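Local coordinates for uncharacterized protein (Kribbella flavida, PDB 4GB5) that is of unknown function but has a SnoaL-like domain of the NTF2 clan, relatives of which commonly hold small molecules in a pocket of their cone-shaped fold, at residues Gly18-Ile23 / Arg35-Pro40; Ala11-Leu16 / Asp130-Ser135; Asp122-Arg127 / Leu134-Leu139. All coordinates share one frame; numbering follows the deposited sequence.

Contact 1 (Gly18-Ile23 / Arg35-Pro40); sequences GRYADI and RVHTDP
Val36 and Ile23 carry the apolar part of this contact, in which helix 6-25 packs against the junction where helix 32-36 gives way to strand 37-38. Their side chains reach toward each other tip to tip, Ile23 CD1 lying 3.8 Å from Val36 CG2. Val36 CG2 also comes within 3.5 Å of Arg19 CB, so this methyl touches residues one helical turn apart. The other branch, Val36 CG1, is anti to the backbone N (chi1 176°). Val36 CG1 sits 4.1 Å from Tyr20 CB and, within its own segment, stands over the centre of the His37 imidazole, 3.7 Å above the ring plane.

The aromatic part is Tyr20 with His37. The rings meet rim to rim, neither over the face of the other, with planes 81° apart and centroids separated by 5.7 Å. Tyr20 CD1 is 3.6 Å from His37 NE2, and the CE1 atoms of the two rings are nearly as close. Ile23 CD1 approaches the imidazole obliquely, 4.0 Å from His37 CD2.

Two polar groups of the contact have partners outside it: His37 ND1 bonds to Leu134 O on strand 131-145, and the Arg19 guanidinium forms a salt bridge with Glu15. Asp22 OD1, on the same helix, bonds to His94 of the second subunit. An alanine in place of His37 would probably leave Leu134 O without its imidazole partner and open a gap beside the rim of Tyr20 and beneath Val36 CG1.

Between the two segments the chemistry is thus van der Waals and aromatic packing, in keeping with the buried interior of an NTF2-like fold; the bond from ND1 to Leu134 O and the Val36 methyl over the imidazole face probably limit how far that ring can turn.

Contact 2 (Ala11-Leu16 / Asp130-Ser135); sequences AEIIEL and DGWRLS
Helix segment 11-16 crosses strand 131-135 at -46°, the axes 8.4 Å apart at closest approach, the CA atoms of Ile13 and Trp132, and of Leu16 and Arg133, being the nearest pairs. The Trp132 indole receives the helix on a face and at an edge. Ile13 CD1 lies over the centre of the six-membered ring of Trp132, 3.7 Å from its centroid and only 6° off the normal, a CH-pi contact. Ile13 CG1, anti to its carbonyl carbon (chi1 -71°), extends the cover toward the pyrrole ring, 3.7 Å from Trp132 CD2. At the rim, Glu12 OE1 stands in the ring plane, 3.6 Å from Trp132 CD1, with the carboxylate turned steeply from the indole. The indole N-H turns to Asp9 OD1, also on helix 6-25.

Leu16 wedges against the strand backbone: Leu16 CD2 is 3.6 Å from Trp132 O, and Leu16 CD1 rests 4.1 Å from Leu134 CG. The same Trp132 O accepts a nearly straight bond from Arg133 NH1, coming from above the carbonyl plane.

This is the packing of the N-terminal helix on the curved sheet of an NTF2-like fold; isoleucine over one face and the bond to Asp9 probably hold the indole in its tilt and rotation against the helix.

Contact 3 (Asp122-Arg127 / Leu134-Leu139); sequences DNEAVR and LSSVKL
A classic beta bulge, Ser135 and Ser136 both facing Glu124, marks this part of the antiparallel hairpin made by strands 114-128 and 131-145. Glu124 O gathers the bulge: Ser135 N donates to it at 2.9 Å, while Ser136 N and Ser135 OG add weak bonds. In return Glu124 N bonds to Ser136 O at 3.0 Å. The register slips by one residue here, and beyond it Ala125 pairs with Leu134 as a non-hydrogen-bonded pair, Ala125 CB meeting Leu134 CD2 at 4.2 Å.

Asn123 joins the strands through its side chain. Its chi1 of -72° sets CG anti to the carbonyl carbon, and the amide lies alongside Val137, pointing the same way. Asn123 OD1 accepts the backbone N-H of Lys138 at 3.0 Å in a fairly straight bond (162°). The donor is tilted 34° out of the amide plane. Next along, Asp122 N bonds to Lys138 O, so the backbone N and O of Lys138 are both bonded across the strands, the N to a side chain.

On the face carrying Glu124 and Ser136, a water donates to Asp122 O at 2.7 Å and also hydrogen-bonds Ser136 OG, spanning the gap between strands. Ser135 packs its OG (3.7 Å) and, less closely, its CB on Val126 CG1. Asp122 OD1 bonds to His94 of the same chain, on the adjoining strand 90-102, and Lys138 NZ to a triethylene glycol probably left from crystallisation.

Chemically, the bulge concentrates donors on one carbonyl and sets two consecutive serines opposite one residue, while the asparagine amide does the work that a main-chain carbonyl does elsewhere. Leu134, Ala125 and Val137 lie on the buried side with the Asn123 amide among them, helix 6-25 covering Leu134 and Val137; Glu124, Ser136 and the bridging water lie on the other.

Contacts 2 and 3 use strand 131-145, and contact 1 is bonded to it through Leu134, whose N lies 2.7 Å from Val36 O, a probable hydrogen bond beside the one from His37; the centres of contacts 1 and 2 are about 8 Å apart. Contacts 2 and 3 share Leu134 and Ser135, and Arg133 N continues the hairpin pairing to Val126 O at 2.8 Å. Contacts 1 and 2 both use helix 6-25, and both touch the second subunit, whereas contact 3 does not. No active site is established; the triethylene glycol at Lys138 touches contact 3 and may or may not mark a pocket.

Contact 1 (Gly18-Ile23 / Arg35-Pro40)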
loop_
_atom_site.group_PDB
_atom_site.type_symbol
_atom_site.label_atom_id
_atom_site.label_comp_id
_atom_site.label_asym_id
_atom_site.label_seq_id
_atom_site.Cartn_x
_atom_site.Cartn_y
_atom_site.Cartn_z
ATOM N N GLY A 18 6.533 -3.255 8.049
ATOM C CA GLY A 18 5.233 -3.331 8.716
ATOM C C GLY A 18 5.350 -2.919 10.182
ATOM O O GLY A 18 4.554 -2.121 10.679
ATOM N N ARG A 19 6.353 -3.456 10.863
ATOM C CA ARG A 19 6.611 -3.107 12.246
ATOM C C ARG A 19 7.022 -1.638 12.391
ATOM O O ARG A 19 6.655 -0.965 13.375
ATOM C CB ARG A 19 7.678 -4.034 12.833
ATOM C CG ARG A 19 7.312 -5.515 12.827
ATOM C CD ARG A 19 8.174 -6.286 13.811
ATOM N NE ARG A 19 7.420 -7.318 14.522
ATOM C CZ ARG A 19 7.392 -8.601 14.187
ATOM N NH1 ARG A 19 6.682 -9.457 14.898
ATOM N NH2 ARG A 19 8.080 -9.035 13.142
ATOM N N TYR A 20 7.782 -1.118 11.429
ATOM C CA TYR A 20 8.155 0.292 11.437
ATOM C C TYR A 20 6.924 1.175 11.406
ATOM O O TYR A 20 6.794 2.150 12.164
ATOM C CB TYR A 20 9.064 0.613 10.235
ATOM C CG TYR A 20 9.405 2.102 10.086
ATOM C CD1 TYR A 20 10.507 2.629 10.670
ATOM C CD2 TYR A 20 8.583 2.968 9.359
ATOM C CE1 TYR A 20 10.828 3.951 10.557
ATOM C CE2 TYR A 20 8.889 4.294 9.224
ATOM C CZ TYR A 20 10.017 4.786 9.824
ATOM O OH TYR A 20 10.328 6.122 9.704
ATOM N N ALA A 21 6.025 0.860 10.509
ATOM C CA ALA A 21 4.755 1.612 10.406
ATOM C C ALA A 21 3.926 1.490 11.649
ATOM O O ALA A 21 3.305 2.456 12.079
ATOM C CB ALA A 21 3.980 1.186 9.175
ATOM N N ASP A 22 4.000 0.337 12.285
ATOM C CA ASP A 22 3.293 0.138 13.541
ATOM C C ASP A 22 3.818 1.030 14.681
ATOM O O ASP A 22 3.036 1.465 15.502
ATOM C CB ASP A 22 3.419 -1.307 14.018
ATOM C CG ASP A 22 2.605 -2.292 13.192
ATOM O OD1 ASP A 22 1.541 -1.871 12.655
ATOM O OD2 ASP A 22 2.988 -3.504 13.162
ATOM N N ILE A 23 5.125 1.302 14.739
ATOM C CA ILE A 23 5.663 2.201 15.775
ATOM C C ILE A 23 4.874 3.483 15.793
ATOM O O ILE A 23 4.358 3.904 16.842
ATOM C CB ILE A 23 7.168 2.500 15.548
ATOM C CG1 ILE A 23 7.985 1.259 15.887
ATOM C CG2 ILE A 23 7.649 3.645 16.436
ATOM C CD1 ILE A 23 9.414 1.290 15.372
ATOM N N ARG A 35 12.708 -3.684 18.592
ATOM C CA ARG A 35 12.488 -4.817 17.702
ATOM C C ARG A 35 12.689 -4.462 16.247
ATOM O O ARG A 35 12.796 -5.337 15.378
ATOM C CB ARG A 35 11.061 -5.314 17.886
ATOM C CG ARG A 35 10.850 -5.735 19.337
ATOM C CD ARG A 35 9.526 -6.420 19.557
ATOM N NE ARG A 35 9.340 -6.657 20.990
ATOM C CZ ARG A 35 9.795 -7.711 21.663
ATOM N NH1 ARG A 35 10.451 -8.681 21.043
ATOM N NH2 ARG A 35 9.571 -7.799 22.972
ATOM N N VAL A 36 12.670 -3.167 15.939
ATOM C CA VAL A 36 12.773 -2.689 14.548
ATOM C C VAL A 36 14.100 -2.072 14.137
ATOM O O VAL A 36 14.523 -2.206 12.999
ATOM C CB VAL A 36 11.654 -1.658 14.279
ATOM C CG1 VAL A 36 11.707 -1.013 12.929
ATOM C CG2 VAL A 36 10.297 -2.335 14.468
ATOM N N HIS A 37 14.721 -1.370 15.077
ATOM C CA HIS A 37 15.908 -0.542 14.811
ATOM C C HIS A 37 17.141 -0.980 15.583
ATOM O O HIS A 37 17.065 -1.600 16.662
ATOM C CB HIS A 37 15.571 0.905 15.228
ATOM C CG HIS A 37 14.521 1.546 14.363
ATOM N ND1 HIS A 37 14.734 1.790 13.023
ATOM C CD2 HIS A 37 13.285 2.019 14.642
ATOM C CE1 HIS A 37 13.650 2.335 12.502
ATOM N NE2 HIS A 37 12.761 2.507 13.461
ATOM N N THR A 38 18.286 -0.647 15.012
ATOM C CA THR A 38 19.512 -0.696 15.786
ATOM C C THR A 38 19.622 0.465 16.797
ATOM O O THR A 38 18.876 1.449 16.753
ATOM C CB THR A 38 20.739 -0.619 14.854
ATOM O OG1 THR A 38 20.666 0.569 14.088
ATOM C CG2 THR A 38 20.815 -1.797 13.876
ATOM N N ASP A 39 20.570 0.332 17.730
ATOM C CA ASP A 39 20.887 1.378 18.701
ATOM C C ASP A 39 22.394 1.518 18.663
ATOM O O ASP A 39 23.087 0.630 19.140
ATOM C CB ASP A 39 20.449 0.969 20.106
ATOM C CG ASP A 39 20.521 2.106 21.104
ATOM O OD1 ASP A 39 20.959 3.217 20.719
ATOM O OD2 ASP A 39 20.195 1.868 22.298
ATOM N N PRO A 40 22.909 2.636 18.132
ATOM C CA PRO A 40 22.167 3.792 17.638
ATOM C C PRO A 40 21.569 3.593 16.261
ATOM O O PRO A 40 21.779 2.569 15.633
ATOM C CB PRO A 40 23.228 4.896 17.643
ATOM C CG PRO A 40 24.519 4.165 17.379
ATOM C CD PRO A 40 24.368 2.850 18.089
#

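Contact 2 (Ala11-Leu16 / Asp130-Ser135)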
loop_
_atom_site.group_PDB
_atom_site.type_symbol
_atom_site.label_atom_id
_atom_site.label_comp_id
_atom_site.label_asym_id
_atom_site.label_seq_id
_atom_site.Cartn_x
_atom_site.Cartn_y
_atom_site.Cartn_z
ATOM N N ALA A 11 12.032 -11.622 3.180
ATOM C CA ALA A 11 10.693 -11.524 3.770
ATOM C C ALA A 11 10.754 -10.843 5.163
ATOM O O ALA A 11 9.889 -10.036 5.496
ATOM C CB ALA A 11 10.035 -12.904 3.853
ATOM N N GLU A 12 11.771 -11.156 5.947
ATOM C CA GLU A 12 11.929 -10.566 7.267
ATOM C C GLU A 12 12.225 -9.070 7.167
ATOM O O GLU A 12 11.714 -8.267 7.981
ATOM C CB GLU A 12 12.983 -11.312 8.096
ATOM C CG GLU A 12 12.506 -12.682 8.597
ATOM C CD GLU A 12 13.559 -13.434 9.374
ATOM O OE1 GLU A 12 14.684 -12.908 9.518
ATOM O OE2 GLU A 12 13.249 -14.551 9.856
ATOM N N ILE A 13 13.005 -8.690 6.156
ATOM C CA ILE A 13 13.339 -7.276 5.923
ATOM C C ILE A 13 12.075 -6.538 5.500
ATOM O O ILE A 13 11.801 -5.424 5.989
ATOM C CB ILE A 13 14.463 -7.144 4.905
ATOM C CG1 ILE A 13 15.765 -7.614 5.524
ATOM C CG2 ILE A 13 14.604 -5.694 4.371
ATOM C CD1 ILE A 13 16.848 -7.783 4.471
ATOM N N ILE A 14 11.282 -7.112 4.603
ATOM C CA ILE A 14 10.026 -6.463 4.215
ATOM C C ILE A 14 9.120 -6.334 5.434
ATOM O O ILE A 14 8.511 -5.272 5.649
ATOM C CB ILE A 14 9.363 -7.148 2.995
ATOM C CG1 ILE A 14 10.230 -6.926 1.780
ATOM C CG2 ILE A 14 7.944 -6.604 2.740
ATOM C CD1 ILE A 14 9.857 -7.681 0.549
ATOM N N GLU A 15 9.010 -7.374 6.230
ATOM C CA GLU A 15 8.144 -7.318 7.417
ATOM C C GLU A 15 8.585 -6.238 8.365
ATOM O O GLU A 15 7.752 -5.646 9.058
ATOM C CB GLU A 15 8.155 -8.674 8.107
ATOM C CG GLU A 15 7.277 -8.783 9.289
ATOM C CD GLU A 15 7.146 -10.207 9.774
ATOM O OE1 GLU A 15 6.357 -11.002 9.197
ATOM O OE2 GLU A 15 7.864 -10.530 10.741
ATOM N N LEU A 16 9.877 -5.932 8.442
ATOM C CA LEU A 16 10.322 -4.845 9.315
ATOM C C LEU A 16 9.647 -3.547 9.015
ATOM O O LEU A 16 9.438 -2.718 9.918
ATOM C CB LEU A 16 11.806 -4.535 9.177
ATOM C CG LEU A 16 12.766 -5.368 9.955
ATOM C CD1 LEU A 16 14.170 -4.981 9.590
ATOM C CD2 LEU A 16 12.545 -5.108 11.440
ATOM N N ASP A 130 19.608 -10.781 17.043
ATOM C CA ASP A 130 18.180 -10.909 17.326
ATOM C C ASP A 130 17.318 -10.644 16.080
ATOM O O ASP A 130 16.128 -10.350 16.172
ATOM C CB ASP A 130 17.778 -9.943 18.443
ATOM C CG ASP A 130 18.420 -10.291 19.768
ATOM O OD1 ASP A 130 18.174 -11.413 20.267
ATOM O OD2 ASP A 130 19.167 -9.443 20.305
ATOM N N GLY A 131 17.932 -10.767 14.909
ATOM C CA GLY A 131 17.211 -10.621 13.661
ATOM C C GLY A 131 17.527 -9.315 12.942
ATOM O O GLY A 131 18.310 -8.482 13.416
ATOM N N TRP A 132 16.940 -9.150 11.770
ATOM C CA TRP A 132 17.145 -7.939 10.981
ATOM C C TRP A 132 16.650 -6.709 11.716
ATOM O O TRP A 132 15.577 -6.736 12.357
ATOM C CB TRP A 132 16.487 -8.056 9.616
ATOM C CG TRP A 132 17.225 -8.991 8.693
ATOM C CD1 TRP A 132 16.974 -10.334 8.496
ATOM C CD2 TRP A 132 18.360 -8.673 7.864
ATOM N NE1 TRP A 132 17.879 -10.852 7.596
ATOM C CE2 TRP A 132 18.728 -9.853 7.181
ATOM C CE3 TRP A 132 19.063 -7.488 7.594
ATOM C CZ2 TRP A 132 19.792 -9.890 6.270
ATOM C CZ3 TRP A 132 20.133 -7.526 6.699
ATOM C CH2 TRP A 132 20.483 -8.724 6.052
ATOM N N ARG A 133 17.389 -5.607 11.562
ATOM C CA ARG A 133 16.979 -4.317 12.104
ATOM C C ARG A 133 17.305 -3.208 11.122
ATOM O O ARG A 133 18.288 -3.288 10.372
ATOM C CB ARG A 133 17.776 -4.004 13.411
ATOM C CG ARG A 133 17.509 -4.938 14.616
ATOM C CD ARG A 133 16.096 -4.801 15.138
ATOM N NE ARG A 133 15.877 -5.589 16.353
ATOM C CZ ARG A 133 15.550 -6.867 16.373
ATOM N NH1 ARG A 133 15.387 -7.555 15.268
ATOM N NH2 ARG A 133 15.348 -7.462 17.550
ATOM N N LEU A 134 16.491 -2.167 11.135
ATOM C CA LEU A 134 16.731 -1.002 10.303
ATOM C C LEU A 134 17.742 -0.084 11.006
ATOM O O LEU A 134 17.473 0.439 12.098
ATOM C CB LEU A 134 15.421 -0.239 10.045
ATOM C CG LEU A 134 14.357 -0.927 9.201
ATOM C CD1 LEU A 134 13.103 -0.109 9.095
ATOM C CD2 LEU A 134 14.900 -1.212 7.811
ATOM N N SER A 135 18.893 0.098 10.376
ATOM C CA SER A 135 20.013 0.861 10.933
ATOM C C SER A 135 20.111 2.282 10.402
ATOM O O SER A 135 20.756 3.115 11.011
ATOM C CB SER A 135 21.336 0.146 10.640
ATOM O OG SER A 135 21.432 -0.111 9.242
#

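Contact 3 (Asp122-Arg127 / Leu134-Leu139)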
loop_
_atom_site.group_PDB
_atom_site.type_symbol
_atom_site.label_atom_id
_atom_site.label_comp_id
_atom_site.label_asym_id
_atom_site.label_seq_id
_atom_site.Cartn_x
_atom_site.Cartn_y
_atom_site.Cartn_z
ATOM N N ASP A 122 14.828 5.274 1.666
ATOM C CA ASP A 122 16.038 4.654 1.175
ATOM C C ASP A 122 16.866 4.312 2.405
ATOM O O ASP A 122 17.562 5.141 2.977
ATOM C CB ASP A 122 16.776 5.520 0.186
ATOM C CG ASP A 122 16.006 5.695 -1.094
ATOM O OD1 ASP A 122 16.051 4.761 -1.938
ATOM O OD2 ASP A 122 15.322 6.726 -1.233
ATOM N N ASN A 123 16.639 3.089 2.882
ATOM C CA ASN A 123 17.037 2.659 4.203
ATOM C C ASN A 123 18.102 1.581 4.145
ATOM O O ASN A 123 18.347 1.007 3.085
ATOM C CB ASN A 123 15.814 2.087 4.924
ATOM C CG ASN A 123 14.830 3.140 5.338
ATOM O OD1 ASN A 123 14.974 4.317 4.999
ATOM N ND2 ASN A 123 13.763 2.718 6.061
ATOM N N GLU A 124 18.759 1.338 5.273
ATOM C CA GLU A 124 19.686 0.226 5.428
ATOM C C GLU A 124 19.240 -0.663 6.560
ATOM O O GLU A 124 18.644 -0.201 7.549
ATOM C CB GLU A 124 21.140 0.703 5.661
ATOM C CG GLU A 124 21.675 1.515 4.489
ATOM C CD GLU A 124 23.000 2.228 4.721
ATOM O OE1 GLU A 124 23.504 2.242 5.853
ATOM O OE2 GLU A 124 23.528 2.798 3.749
ATOM N N ALA A 125 19.504 -1.948 6.419
ATOM C CA ALA A 125 19.248 -2.898 7.513
ATOM C C ALA A 125 20.477 -3.715 7.780
ATOM O O ALA A 125 21.357 -3.840 6.933
ATOM C CB ALA A 125 18.096 -3.815 7.158
ATOM N N VAL A 126 20.575 -4.217 9.001
ATOM C CA VAL A 126 21.641 -5.106 9.406
ATOM C C VAL A 126 21.076 -6.313 10.114
ATOM O O VAL A 126 20.032 -6.236 10.809
ATOM C CB VAL A 126 22.667 -4.412 10.307
ATOM C CG1 VAL A 126 23.327 -3.280 9.562
ATOM C CG2 VAL A 126 22.059 -3.903 11.535
ATOM N N ARG A 127 21.723 -7.444 9.891
ATOM C CA ARG A 127 21.295 -8.663 10.542
ATOM C C ARG A 127 21.974 -8.753 11.903
ATOM O O ARG A 127 23.172 -8.965 12.016
ATOM C CB ARG A 127 21.618 -9.889 9.674
ATOM C CG ARG A 127 21.095 -11.215 10.257
ATOM C CD ARG A 127 22.031 -12.416 9.930
ATOM N NE ARG A 127 22.281 -12.583 8.498
ATOM C CZ ARG A 127 21.397 -13.088 7.641
ATOM N NH1 ARG A 127 21.697 -13.206 6.352
ATOM N NH2 ARG A 127 20.204 -13.476 8.076
ATOM N N LEU A 134 16.491 -2.167 11.135
ATOM C CA LEU A 134 16.731 -1.002 10.303
ATOM C C LEU A 134 17.742 -0.084 11.006
ATOM O O LEU A 134 17.473 0.439 12.098
ATOM C CB LEU A 134 15.421 -0.239 10.045
ATOM C CG LEU A 134 14.357 -0.927 9.201
ATOM C CD1 LEU A 134 13.103 -0.109 9.095
ATOM C CD2 LEU A 134 14.900 -1.212 7.811
ATOM N N SER A 135 18.893 0.098 10.376
ATOM C CA SER A 135 20.013 0.861 10.933
ATOM C C SER A 135 20.111 2.282 10.402
ATOM O O SER A 135 20.756 3.115 11.011
ATOM C CB SER A 135 21.336 0.146 10.640
ATOM O OG SER A 135 21.432 -0.111 9.242
ATOM N N SER A 136 19.488 2.553 9.263
ATOM C CA SER A 136 19.438 3.884 8.726
ATOM C C SER A 136 18.095 4.106 8.049
ATOM O O SER A 136 17.641 3.271 7.251
ATOM C CB SER A 136 20.566 4.076 7.701
ATOM O OG SER A 136 20.460 5.320 7.062
ATOM N N VAL A 137 17.449 5.232 8.348
ATOM C CA VAL A 137 16.188 5.614 7.719
ATOM C C VAL A 137 16.388 6.944 7.014
ATOM O O VAL A 137 16.891 7.909 7.636
ATOM C CB VAL A 137 15.075 5.782 8.767
ATOM C CG1 VAL A 137 13.756 6.228 8.147
ATOM C CG2 VAL A 137 14.883 4.497 9.529
ATOM N N LYS A 138 16.025 6.999 5.751
ATOM C CA LYS A 138 16.088 8.236 5.005
ATOM C C LYS A 138 14.799 8.416 4.230
ATOM O O LYS A 138 14.424 7.560 3.427
ATOM C CB LYS A 138 17.251 8.256 4.052
ATOM C CG LYS A 138 17.281 9.481 3.162
ATOM C CD LYS A 138 18.491 9.441 2.255
ATOM C CE LYS A 138 18.577 10.620 1.290
ATOM N NZ LYS A 138 19.789 10.460 0.389
ATOM N N LEU A 139 14.116 9.534 4.469
ATOM C CA LEU A 139 12.888 9.827 3.840
ATOM C C LEU A 139 13.114 10.968 2.867
ATOM O O LEU A 139 13.559 12.016 3.281
ATOM C CB LEU A 139 11.885 10.255 4.896
ATOM C CG LEU A 139 10.584 10.879 4.413
ATOM C CD1 LEU A 139 9.823 9.845 3.615
ATOM C CD2 LEU A 139 9.738 11.458 5.569
HETATM O O HOH W 1 15.041 8.573 0.663
HETATM O O HOH W 2 19.767 5.199 4.506
#